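Local coordinates for protein soluble lytic transglycosylase B3 (Pseudomonas aeruginosa, PDB 5ANZ) that probably cleaves the glycan strands of peptidoglycan as a lytic transglycosylase in cell-wall turnover, and carries a bound calcium ion, at residues W97-G102 and S329-L334. Residues are numbered along the deposited sequence; the frame is centred on the assembly and turned at random.
Sequences WKYLEG and SSAYAL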
loop_
_atom_site.group_PDB
_atom_site.type_symbol
_atom_site.label_atom_id
_atom_site.label_comp_id
_atom_site.label_asym_id
_atom_site.label_seq_id
_atom_site.Cartn_x
_atom_site.Cartn_y
_atom_site.Cartn_z
ATOM N N TRP A 97 3.472 -3.627 -14.798
ATOM C CA TRP A 97 4.609 -4.521 -15.007
ATOM C C TRP A 97 5.922 -3.782 -14.731
ATOM O O TRP A 97 6.890 -4.392 -14.275
ATOM C CB TRP A 97 4.593 -5.117 -16.423
ATOM C CG TRP A 97 5.058 -4.208 -17.515
ATOM C CD1 TRP A 97 4.279 -3.496 -18.377
ATOM C CD2 TRP A 97 6.416 -3.938 -17.882
ATOM N NE1 TRP A 97 5.068 -2.788 -19.252
ATOM C CE2 TRP A 97 6.383 -3.042 -18.969
ATOM C CE3 TRP A 97 7.656 -4.363 -17.393
ATOM C CZ2 TRP A 97 7.538 -2.562 -19.571
ATOM C CZ3 TRP A 97 8.805 -3.883 -17.995
ATOM C CH2 TRP A 97 8.737 -2.993 -19.074
ATOM N N LYS A 98 5.950 -2.471 -14.980
ATOM C CA LYS A 98 7.163 -1.689 -14.717
ATOM C C LYS A 98 7.298 -1.409 -13.229
ATOM O O LYS A 98 8.400 -1.462 -12.676
ATOM C CB LYS A 98 7.176 -0.380 -15.517
ATOM C CG LYS A 98 7.847 -0.533 -16.887
ATOM C CD LYS A 98 7.773 0.734 -17.731
ATOM C CE LYS A 98 8.491 0.547 -19.070
ATOM N NZ LYS A 98 8.319 1.710 -19.994
ATOM N N TYR A 99 6.176 -1.129 -12.575
ATOM C CA TYR A 99 6.191 -1.006 -11.123
ATOM C C TYR A 99 6.749 -2.265 -10.469
ATOM O O TYR A 99 7.631 -2.199 -9.607
ATOM C CB TYR A 99 4.790 -0.735 -10.600
ATOM C CG TYR A 99 4.701 -0.717 -9.093
ATOM C CD1 TYR A 99 5.137 0.382 -8.366
ATOM C CD2 TYR A 99 4.172 -1.798 -8.391
ATOM C CE1 TYR A 99 5.050 0.407 -6.987
ATOM C CE2 TYR A 99 4.076 -1.778 -7.009
ATOM C CZ TYR A 99 4.514 -0.676 -6.315
ATOM O OH TYR A 99 4.433 -0.652 -4.939
ATOM N N LEU A 100 6.238 -3.416 -10.897
ATOM C CA LEU A 100 6.667 -4.688 -10.343
ATOM C C LEU A 100 8.125 -4.974 -10.672
ATOM O O LEU A 100 8.842 -5.555 -9.857
ATOM C CB LEU A 100 5.789 -5.833 -10.863
ATOM C CG LEU A 100 4.381 -5.867 -10.275
ATOM C CD1 LEU A 100 3.524 -6.911 -10.989
ATOM C CD2 LEU A 100 4.469 -6.157 -8.781
ATOM N N GLU A 101 8.555 -4.583 -11.868
ATOM C CA GLU A 101 9.938 -4.811 -12.279
ATOM C C GLU A 101 10.887 -4.065 -11.343
ATOM O O GLU A 101 11.957 -4.569 -10.999
ATOM C CB GLU A 101 10.162 -4.373 -13.729
ATOM C CG GLU A 101 11.453 -4.882 -14.339
ATOM C CD GLU A 101 11.670 -4.380 -15.754
ATOM O OE1 GLU A 101 11.316 -3.216 -16.039
ATOM O OE2 GLU A 101 12.192 -5.153 -16.584
ATOM N N GLY A 102 10.483 -2.865 -10.933
ATOM C CA GLY A 102 11.239 -2.087 -9.965
ATOM C C GLY A 102 11.179 -2.672 -8.559
ATOM O O GLY A 102 12.201 -2.786 -7.872
ATOM N N SER A 329 -3.221 -0.488 -2.128
ATOM C CA SER A 329 -3.006 -0.540 -3.565
ATOM C C SER A 329 -2.798 -1.994 -3.939
ATOM O O SER A 329 -1.927 -2.646 -3.370
ATOM C CB SER A 329 -1.782 0.288 -3.971
ATOM O OG SER A 329 -1.253 -0.185 -5.203
ATOM N N SER A 330 -3.585 -2.511 -4.881
ATOM C CA SER A 330 -3.432 -3.902 -5.282
ATOM C C SER A 330 -2.063 -4.141 -5.910
ATOM O O SER A 330 -1.505 -5.223 -5.770
ATOM C CB SER A 330 -4.545 -4.323 -6.248
ATOM O OG SER A 330 -5.791 -4.383 -5.578
ATOM N N ALA A 331 -1.511 -3.135 -6.583
ATOM C CA ALA A 331 -0.166 -3.286 -7.161
ATOM C C ALA A 331 0.878 -3.461 -6.039
ATOM O O ALA A 331 1.746 -4.335 -6.100
ATOM C CB ALA A 331 0.185 -2.103 -8.028
ATOM N N TYR A 332 0.768 -2.633 -5.013
ATOM C CA TYR A 332 1.633 -2.750 -3.839
ATOM C C TYR A 332 1.529 -4.115 -3.199
ATOM O O TYR A 332 2.534 -4.758 -2.898
ATOM C CB TYR A 332 1.269 -1.679 -2.814
ATOM C CG TYR A 332 1.936 -1.868 -1.458
ATOM C CD1 TYR A 332 1.355 -2.667 -0.480
ATOM C CD2 TYR A 332 3.121 -1.215 -1.142
ATOM C CE1 TYR A 332 1.942 -2.819 0.772
ATOM C CE2 TYR A 332 3.716 -1.368 0.106
ATOM C CZ TYR A 332 3.122 -2.180 1.051
ATOM O OH TYR A 332 3.689 -2.328 2.301
ATOM N N ALA A 333 0.301 -4.578 -2.979
ATOM C CA ALA A 333 0.130 -5.847 -2.280
ATOM C C ALA A 333 0.629 -7.003 -3.143
ATOM O O ALA A 333 1.226 -7.942 -2.625
ATOM C CB ALA A 333 -1.335 -6.047 -1.866
ATOM N N LEU A 334 0.445 -6.911 -4.462
ATOM C CA LEU A 334 1.004 -7.932 -5.352
ATOM C C LEU A 334 2.535 -7.938 -5.268
ATOM O O LEU A 334 3.157 -9.019 -5.178
ATOM C CB LEU A 334 0.529 -7.690 -6.793
ATOM C CG LEU A 334 0.958 -8.719 -7.835
ATOM C CD1 LEU A 334 0.547 -10.123 -7.433
ATOM C CD2 LEU A 334 0.313 -8.328 -9.168
#
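Helix-to-helix packing inside the lysozyme-like transglycosylase domain brings Y99 and L100 of helix 96-103 against A331, Y332 and L334 at the start of helix 330-343, an example of how one aromatic side chain can carry most of a helix-helix contact. The short axes run 10.2 Å apart at closest approach, with their directions 37° from parallel. Y99 reaches the other helix because its CG stands anti to the backbone N (chi1 175°), which carries the ring toward the A331 turn. There CD2 lies 4.0 Å from A331 CB, while the carbonyl O of A331 meets the edge of the ring, near its plane, 3.6 Å from CE2. Such an edge approach sets the C-H at CE2, not the electron-rich face of the ring, against the oxygen. At the tip, Y99 OH comes 3.7 Å from Y332 CA and also touches the CB of that residue. Beside the ring, L100 adds a purely apolar touch: its CD1 methyl meets L334 CD2 at 4.0 Å, the two side chains crossing at about a right angle. The turn that Y99 contacts is secured by an N-cap, for S329 OG accepts an almost straight bond (173°) from Y332 N. M143 of helix 134-145 touches both tyrosines, and A335, the next residue of helix 330-343, touches both Y99 and L100. The Y332 ring packs on Y326, which binds N-acetylglucosamine in another structure of this protein, and its OH makes a weak hydrogen bond to E144; Y332 also touches I140 of helix 134-145 and I323 of helix 318-324.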